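Local coordinates for protein alpha-rhamnosidase (Dictyoglomus thermophilum, PDB 6I60) that probably hydrolyses terminal non-reducing alpha-L-rhamnose residues from alpha-L-rhamnosides, at residues K148-K153 against P177-S182; K288-P293 against S322-A327. All coordinates share one frame; numbering follows the deposited sequence.

Contact 1. Residues K148-K153 against P177-S182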
ATOM      1  N   LYS A 148      22.494  17.823  15.172  1.00 59.90           N
ATOM      2  CA  LYS A 148      23.276  16.601  15.228  1.00 65.52           C
ATOM      3  C   LYS A 148      22.475  15.504  15.919  1.00 65.28           C
ATOM      4  O   LYS A 148      21.504  15.769  16.633  1.00 66.85           O
ATOM      5  CB  LYS A 148      24.610  16.826  15.958  1.00 65.11           C
ATOM      6  CG  LYS A 148      25.222  18.204  15.727  1.00 68.50           C
ATOM      7  CD  LYS A 148      26.601  18.106  15.085  1.00 68.62           C
ATOM      8  CE  LYS A 148      27.184  19.486  14.800  1.00 73.44           C
ATOM      9  NZ  LYS A 148      26.673  20.062  13.522  1.00 63.62           N
ATOM     10  N   TRP A 149      22.895  14.262  15.692  1.00 61.69           N
ATOM     11  CA  TRP A 149      22.239  13.113  16.299  1.00 56.79           C
ATOM     12  C   TRP A 149      22.629  13.004  17.769  1.00 57.99           C
ATOM     13  O   TRP A 149      23.815  13.047  18.110  1.00 62.55           O
ATOM     14  CB  TRP A 149      22.611  11.834  15.548  1.00 56.31           C
ATOM     15  CG  TRP A 149      22.033  11.744  14.163  1.00 60.95           C
ATOM     16  CD1 TRP A 149      22.561  12.268  13.018  1.00 66.45           C
ATOM     17  CD2 TRP A 149      20.820  11.086  13.780  1.00 61.08           C
ATOM     18  NE1 TRP A 149      21.751  11.979  11.946  1.00 58.29           N
ATOM     19  CE2 TRP A 149      20.674  11.254  12.387  1.00 59.98           C
ATOM     20  CE3 TRP A 149      19.841  10.372  14.478  1.00 59.81           C
ATOM     21  CZ2 TRP A 149      19.591  10.733  11.680  1.00 58.37           C
ATOM     22  CZ3 TRP A 149      18.765   9.857  13.774  1.00 62.74           C
ATOM     23  CH2 TRP A 149      18.649  10.040  12.389  1.00 60.62           C
ATOM     24  N   ILE A 150      21.630  12.861  18.639  1.00 60.67           N
ATOM     25  CA  ILE A 150      21.844  12.806  20.077  1.00 64.12           C
ATOM     26  C   ILE A 150      21.359  11.461  20.604  1.00 59.88           C
ATOM     27  O   ILE A 150      20.507  10.800  20.006  1.00 61.22           O
ATOM     28  CB  ILE A 150      21.137  13.963  20.810  1.00 59.89           C
ATOM     29  CG1 ILE A 150      19.673  14.040  20.384  1.00 58.38           C
ATOM     30  CG2 ILE A 150      21.837  15.278  20.522  1.00 57.34           C
ATOM     31  CD1 ILE A 150      18.821  14.876  21.298  1.00 62.61           C
ATOM     32  N   THR A 151      21.925  11.053  21.741  1.00 63.53           N
ATOM     33  CA  THR A 151      21.610   9.762  22.342  1.00 60.96           C
ATOM     34  C   THR A 151      21.973   9.780  23.818  1.00 63.05           C
ATOM     35  O   THR A 151      22.742  10.626  24.280  1.00 71.23           O
ATOM     36  CB  THR A 151      22.360   8.613  21.657  1.00 65.30           C
ATOM     37  OG1 THR A 151      22.476   8.875  20.258  1.00 77.90           O
ATOM     38  CG2 THR A 151      21.629   7.306  21.841  1.00 58.67           C
ATOM     39  N   LYS A 152      21.403   8.827  24.550  1.00 63.34           N
ATOM     40  CA  LYS A 152      21.920   8.482  25.862  1.00 69.26           C
ATOM     41  C   LYS A 152      23.241   7.732  25.718  1.00 74.77           C
ATOM     42  O   LYS A 152      23.585   7.220  24.649  1.00 70.94           O
ATOM     43  CB  LYS A 152      20.917   7.624  26.632  1.00 66.42           C
ATOM     44  CG  LYS A 152      19.785   8.407  27.257  1.00 70.29           C
ATOM     45  CD  LYS A 152      18.813   7.503  27.993  1.00 74.87           C
ATOM     46  CE  LYS A 152      19.517   6.671  29.050  1.00 75.58           C
ATOM     47  NZ  LYS A 152      19.496   7.343  30.378  1.00 74.42           N
ATOM     48  N   LYS A 153      23.985   7.670  26.818  1.00 79.87           N
ATOM     49  CA  LYS A 153      25.260   6.966  26.842  1.00 79.46           C
ATOM     50  C   LYS A 153      25.165   5.585  27.477  1.00 87.84           C
ATOM     51  O   LYS A 153      25.855   4.662  27.032  1.00 81.22           O
ATOM     52  CB  LYS A 153      26.306   7.810  27.582  1.00 79.48           C
ATOM     53  CG  LYS A 153      27.564   7.066  28.008  1.00 81.01           C
ATOM     54  CD  LYS A 153      28.506   7.970  28.799  1.00 77.23           C
ATOM     55  CE  LYS A 153      27.742   9.007  29.613  1.00 85.51           C
ATOM     56  NZ  LYS A 153      28.651   9.979  30.281  1.00 87.47           N
ATOM     57  N   PRO A 177      14.235   5.852  25.654  1.00 57.20           N
ATOM     58  CA  PRO A 177      14.778   7.099  26.196  1.00 60.08           C
ATOM     59  C   PRO A 177      13.919   8.298  25.833  1.00 62.77           C
ATOM     60  O   PRO A 177      13.306   8.362  24.765  1.00 63.30           O
ATOM     61  CB  PRO A 177      16.159   7.194  25.538  1.00 52.80           C
ATOM     62  CG  PRO A 177      15.997   6.486  24.240  1.00 50.45           C
ATOM     63  CD  PRO A 177      14.976   5.392  24.464  1.00 61.72           C
ATOM     64  N   MET A 178      13.882   9.257  26.753  1.00 62.52           N
ATOM     65  CA  MET A 178      13.197  10.525  26.547  1.00 64.16           C
ATOM     66  C   MET A 178      14.225  11.645  26.474  1.00 61.93           C
ATOM     67  O   MET A 178      15.242  11.611  27.172  1.00 57.58           O
ATOM     68  CB  MET A 178      12.196  10.802  27.673  1.00 66.45           C
ATOM     69  CG  MET A 178      11.296   9.625  28.006  1.00 62.60           C
ATOM     70  SD  MET A 178      10.463   9.814  29.594  1.00 70.99           S
ATOM     71  CE  MET A 178       8.746   9.682  29.098  1.00 67.98           C
ATOM     72  N   PHE A 179      13.959  12.634  25.625  1.00 62.87           N
ATOM     73  CA  PHE A 179      14.873  13.749  25.415  1.00 60.38           C
ATOM     74  C   PHE A 179      14.117  15.055  25.587  1.00 62.11           C
ATOM     75  O   PHE A 179      13.013  15.213  25.055  1.00 63.72           O
ATOM     76  CB  PHE A 179      15.518  13.682  24.029  1.00 62.78           C
ATOM     77  CG  PHE A 179      16.433  12.506  23.847  1.00 59.51           C
ATOM     78  CD1 PHE A 179      15.943  11.297  23.386  1.00 59.13           C
ATOM     79  CD2 PHE A 179      17.781  12.607  24.145  1.00 60.42           C
ATOM     80  CE1 PHE A 179      16.782  10.211  23.221  1.00 62.27           C
ATOM     81  CE2 PHE A 179      18.623  11.524  23.984  1.00 60.16           C
ATOM     82  CZ  PHE A 179      18.123  10.325  23.520  1.00 55.93           C
ATOM     83  N   ARG A 180      14.715  15.988  26.324  1.00 67.35           N
ATOM     84  CA  ARG A 180      14.076  17.250  26.665  1.00 69.15           C
ATOM     85  C   ARG A 180      15.041  18.403  26.437  1.00 73.19           C
ATOM     86  O   ARG A 180      16.232  18.298  26.744  1.00 73.07           O
ATOM     87  CB  ARG A 180      13.602  17.253  28.122  1.00 65.03           C
ATOM     88  CG  ARG A 180      13.045  18.584  28.572  1.00 62.73           C
ATOM     89  CD  ARG A 180      12.858  18.652  30.078  1.00 73.65           C
ATOM     90  NE  ARG A 180      11.613  19.323  30.453  1.00 75.84           N
ATOM     91  CZ  ARG A 180      11.316  20.592  30.181  1.00 78.54           C
ATOM     92  NH1 ARG A 180      12.175  21.371  29.534  1.00 77.96           N
ATOM     93  NH2 ARG A 180      10.152  21.091  30.572  1.00 77.95           N
ATOM     94  N   LYS A 181      14.516  19.503  25.898  1.00 69.63           N
ATOM     95  CA  LYS A 181      15.281  20.726  25.705  1.00 69.89           C
ATOM     96  C   LYS A 181      14.340  21.910  25.871  1.00 73.24           C
ATOM     97  O   LYS A 181      13.201  21.876  25.399  1.00 74.57           O
ATOM     98  CB  LYS A 181      15.956  20.757  24.328  1.00 68.27           C
ATOM     99  CG  LYS A 181      16.485  22.123  23.911  1.00 69.27           C
ATOM    100  CD  LYS A 181      17.921  22.324  24.371  1.00 71.75           C
ATOM    101  CE  LYS A 181      18.307  23.794  24.361  1.00 69.02           C
ATOM    102  NZ  LYS A 181      18.002  24.455  25.661  1.00 71.95           N
ATOM    103  N   SER A 182      14.817  22.949  26.549  1.00 76.04           N
ATOM    104  CA  SER A 182      14.025  24.140  26.816  1.00 72.81           C
ATOM    105  C   SER A 182      14.562  25.317  26.014  1.00 75.94           C
ATOM    106  O   SER A 182      15.779  25.471  25.856  1.00 78.77           O
ATOM    107  CB  SER A 182      14.029  24.472  28.311  1.00 69.20           C
ATOM    108  OG  SER A 182      15.270  24.126  28.903  1.00 72.46           O
TER

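Contact 2. Residues K288-P293 against S322-A327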
ATOM      1  N   LYS A 288      18.698  17.339  27.789  1.00 68.99           N
ATOM      2  CA  LYS A 288      18.635  16.404  28.900  1.00 73.37           C
ATOM      3  C   LYS A 288      17.935  15.123  28.463  1.00 70.97           C
ATOM      4  O   LYS A 288      17.213  15.090  27.464  1.00 66.55           O
ATOM      5  CB  LYS A 288      17.912  17.033  30.091  1.00 76.28           C
ATOM      6  CG  LYS A 288      18.710  18.125  30.783  1.00 77.26           C
ATOM      7  CD  LYS A 288      20.146  17.693  31.036  1.00 77.42           C
ATOM      8  CE  LYS A 288      20.781  18.514  32.146  1.00 73.64           C
ATOM      9  NZ  LYS A 288      20.403  18.014  33.498  1.00 76.75           N
ATOM     10  N   THR A 289      18.162  14.056  29.225  1.00 76.38           N
ATOM     11  CA  THR A 289      17.626  12.756  28.851  1.00 75.21           C
ATOM     12  C   THR A 289      17.485  11.884  30.090  1.00 76.64           C
ATOM     13  O   THR A 289      18.198  12.068  31.080  1.00 73.96           O
ATOM     14  CB  THR A 289      18.513  12.068  27.806  1.00 67.76           C
ATOM     15  OG1 THR A 289      17.887  10.855  27.372  1.00 70.23           O
ATOM     16  CG2 THR A 289      19.884  11.758  28.387  1.00 65.22           C
ATOM     17  N   THR A 290      16.556  10.933  30.017  1.00 73.65           N
ATOM     18  CA  THR A 290      16.254  10.047  31.136  1.00 76.71           C
ATOM     19  C   THR A 290      15.424   8.877  30.623  1.00 73.66           C
ATOM     20  O   THR A 290      14.989   8.853  29.469  1.00 69.57           O
ATOM     21  CB  THR A 290      15.499  10.778  32.246  1.00 72.07           C
ATOM     22  OG1 THR A 290      14.959   9.822  33.165  1.00 72.47           O
ATOM     23  CG2 THR A 290      14.361  11.581  31.654  1.00 75.65           C
ATOM     24  N   TYR A 291      15.207   7.905  31.506  1.00 69.32           N
ATOM     25  CA  TYR A 291      14.310   6.790  31.249  1.00 71.88           C
ATOM     26  C   TYR A 291      12.972   7.059  31.924  1.00 72.56           C
ATOM     27  O   TYR A 291      12.922   7.620  33.022  1.00 66.04           O
ATOM     28  CB  TYR A 291      14.901   5.473  31.757  1.00 62.74           C
ATOM     29  CG  TYR A 291      15.846   4.809  30.780  1.00 69.65           C
ATOM     30  CD1 TYR A 291      15.702   4.991  29.412  1.00 68.86           C
ATOM     31  CD2 TYR A 291      16.885   4.002  31.228  1.00 72.13           C
ATOM     32  CE1 TYR A 291      16.565   4.387  28.515  1.00 67.29           C
ATOM     33  CE2 TYR A 291      17.752   3.394  30.340  1.00 73.71           C
ATOM     34  CZ  TYR A 291      17.587   3.589  28.986  1.00 73.65           C
ATOM     35  OH  TYR A 291      18.449   2.984  28.101  1.00 73.01           O
ATOM     36  N   GLY A 292      11.889   6.660  31.262  1.00 70.27           N
ATOM     37  CA  GLY A 292      10.564   6.941  31.757  1.00 70.17           C
ATOM     38  C   GLY A 292       9.774   5.697  32.102  1.00 67.16           C
ATOM     39  O   GLY A 292      10.311   4.695  32.583  1.00 58.68           O
ATOM     40  N   PRO A 293       8.461   5.748  31.863  1.00 67.03           N
ATOM     41  CA  PRO A 293       7.616   4.594  32.203  1.00 63.38           C
ATOM     42  C   PRO A 293       7.828   3.395  31.292  1.00 62.83           C
ATOM     43  O   PRO A 293       7.739   2.255  31.764  1.00 67.72           O
ATOM     44  CB  PRO A 293       6.193   5.155  32.079  1.00 61.68           C
ATOM     45  CG  PRO A 293       6.320   6.301  31.129  1.00 60.96           C
ATOM     46  CD  PRO A 293       7.678   6.890  31.360  1.00 64.57           C
ATOM     47  N   SER A 322      16.970  19.977  35.362  1.00 88.68           N
ATOM     48  CA  SER A 322      18.230  19.448  35.867  1.00 89.00           C
ATOM     49  C   SER A 322      18.091  17.972  36.218  1.00 89.20           C
ATOM     50  O   SER A 322      17.379  17.236  35.527  1.00 90.45           O
ATOM     51  CB  SER A 322      18.705  20.245  37.083  1.00 86.14           C
ATOM     52  OG  SER A 322      20.120  20.265  37.145  1.00 89.27           O
ATOM     53  N   THR A 323      18.780  17.530  37.276  1.00 80.07           N
ATOM     54  CA  THR A 323      18.831  16.144  37.758  1.00 83.86           C
ATOM     55  C   THR A 323      18.848  15.070  36.667  1.00 82.52           C
ATOM     56  O   THR A 323      18.821  13.874  36.977  1.00 79.82           O
ATOM     57  CB  THR A 323      17.673  15.858  38.734  1.00 89.11           C
ATOM     58  OG1 THR A 323      17.781  14.512  39.216  1.00 97.57           O
ATOM     59  CG2 THR A 323      16.300  16.030  38.086  1.00 87.75           C
ATOM     60  N   TRP A 324      18.913  15.472  35.400  1.00 85.61           N
ATOM     61  CA  TRP A 324      18.964  14.561  34.269  1.00 80.52           C
ATOM     62  C   TRP A 324      20.371  14.553  33.687  1.00 78.93           C
ATOM     63  O   TRP A 324      21.083  15.560  33.729  1.00 80.08           O
ATOM     64  CB  TRP A 324      17.967  14.965  33.174  1.00 78.60           C
ATOM     65  CG  TRP A 324      16.514  14.809  33.532  1.00 82.80           C
ATOM     66  CD1 TRP A 324      15.985  14.626  34.778  1.00 83.27           C
ATOM     67  CD2 TRP A 324      15.402  14.832  32.625  1.00 80.77           C
ATOM     68  NE1 TRP A 324      14.616  14.532  34.702  1.00 84.46           N
ATOM     69  CE2 TRP A 324      14.233  14.655  33.392  1.00 80.89           C
ATOM     70  CE3 TRP A 324      15.282  14.983  31.239  1.00 78.30           C
ATOM     71  CZ2 TRP A 324      12.961  14.625  32.820  1.00 80.90           C
ATOM     72  CZ3 TRP A 324      14.018  14.953  30.673  1.00 70.25           C
ATOM     73  CH2 TRP A 324      12.876  14.776  31.463  1.00 74.32           C
ATOM     74  N   GLU A 325      20.766  13.407  33.142  1.00 76.39           N
ATOM     75  CA  GLU A 325      22.032  13.322  32.432  1.00 69.88           C
ATOM     76  C   GLU A 325      21.909  13.979  31.064  1.00 67.21           C
ATOM     77  O   GLU A 325      20.828  14.032  30.470  1.00 73.40           O
ATOM     78  CB  GLU A 325      22.473  11.864  32.280  1.00 66.41           C
ATOM     79  CG  GLU A 325      21.408  10.938  31.710  1.00 80.68           C
ATOM     80  CD  GLU A 325      21.999   9.752  30.966  1.00 82.50           C
ATOM     81  OE1 GLU A 325      22.636   9.965  29.913  1.00 78.09           O
ATOM     82  OE2 GLU A 325      21.826   8.605  31.433  1.00 84.12           O
ATOM     83  N   ASN A 326      23.028  14.494  30.568  1.00 71.11           N
ATOM     84  CA  ASN A 326      23.039  15.149  29.271  1.00 72.88           C
ATOM     85  C   ASN A 326      23.177  14.123  28.153  1.00 69.42           C
ATOM     86  O   ASN A 326      23.754  13.048  28.334  1.00 69.51           O
ATOM     87  CB  ASN A 326      24.178  16.168  29.193  1.00 75.27           C
ATOM     88  CG  ASN A 326      23.887  17.436  29.980  1.00 70.80           C
ATOM     89  OD1 ASN A 326      23.659  17.392  31.190  1.00 72.10           O
ATOM     90  ND2 ASN A 326      23.898  18.573  29.294  1.00 61.00           N
ATOM     91  N   ALA A 327      22.631  14.464  26.989  1.00 68.88           N
ATOM     92  CA  ALA A 327      22.750  13.599  25.827  1.00 67.57           C
ATOM     93  C   ALA A 327      24.153  13.690  25.233  1.00 70.15           C
ATOM     94  O   ALA A 327      24.880  14.667  25.431  1.00 70.71           O
ATOM     95  CB  ALA A 327      21.707  13.966  24.770  1.00 56.78           C
TER

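Contact 1. Residues K148-K153 against P177-S182
The ring of Phe179 points its far rim at the backbone of Thr151 and Lys152, and Phe179 carries most of the area of 177-182 that this contact covers. CZ of Phe179 stands 3.7 Å from CA of Thr151 and is about as close to the amide of Lys152. That amide N and Thr151 C sit at the ring edge near its plane, so the phenyl group meets the peptide edge-on. Ile150 approaches from another direction. Its CG1 lies between the backbone N and the carbonyl carbon (chi1 51°), and the extended next bond carries CD1 to 3.8 Å from Phe179 CD2, the two side chains sliding past each other in opposite senses. At the other end, CG and CD of Lys152 pass obliquely by CB of Pro177, with CD of Lys152 3.6 Å from CB of Pro177. The lysine chain bends about CG-CD and CD-CE, and its NZ forms a salt bridge with Glu325 and a cation-pi contact with Tyr291, while its methylenes serve as the apolar cover. Replacing Phe179 by an alanine is likely to leave Ile150 CD1 and the Thr151-Lys152 peptide without their apolar partner and open a gap between the segments. The five touching residues are all buried. Phe179 also packs on Leu249 and Thr289 of its own neighbouring strands and on Leu265 of strand 264-273, which belongs to another sheet. An aromatic packed against strands of two sheets is consistent with the hydrophobic core of a beta-sandwich.

Contact 2. Residues K288-P293 against S322-A327
Thr290 sets its methyl group over the indole of Trp324, and this CH-pi contact lies in the compact part of the interface. CG2 lies 3.2 Å from the centroid of the six-membered ring of Trp324, 0° off the ring normal, so the methyl is centred over that ring. Thr290 OG1 is anti to the backbone N (chi1 167°), which places CG2 between N and the carbonyl carbon and turns it to the indole. Lys288, the residue most covered here, adds to the packing obliquely, its CB 3.5 Å from CE3 of Trp324. Bent at chi2 and chi4, it curls back so that its NZ makes a 2.6 Å hydrogen bond to the carbonyl O of Trp324. Beside this cluster the amide N of Thr289 donates to O of Glu325 at 2.9 Å, though with an N-H...O angle of 133° the bond is bent, and CG2 of Thr289 lies 3.7 Å from CG of Glu325. Thr289 OG1 turns to the carbonyl of Met178 instead.

The other side, with Ser322 and Asn326, is looser and more exposed. There OD1 of Asn326 lies 3.2 Å from CE of Lys288, and its ND2 is held by Glu285 O. Lys288 and Asn326 form a non-hydrogen-bonded antiparallel pair with diverging side chains. The whole is a short, weakly bonded antiparallel strand laid along strand 288-298, the tryptophan just before it lying against Thr290 of that strand, in the alpha-L-rhamnosidase N-terminal domain.

Overall arrangement
Following the chain, contact 1 closes first: 23 residues after 148-153, including strand 157-160, the backbone returns along strand 171-184 so that 177-182 lies against 148-153. Contact 2 opens later, and its 28 intervening residues, which include strand 302-306, bring 322-327 back beside 288-293. The two loops are in series, neither nested nor crossed. In space they merge, their centres about 8 Å apart. Strand 171-184 pairs antiparallel with 288-298, joined by Arg180 O to Lys288 N at 2.8 Å, while strand 150-151 pairs with 325-329. Each contact thus supplies one strand to each pairing, so the side-chain packing of contact 1 and the strand pairing of contact 2 hold four strands side by side.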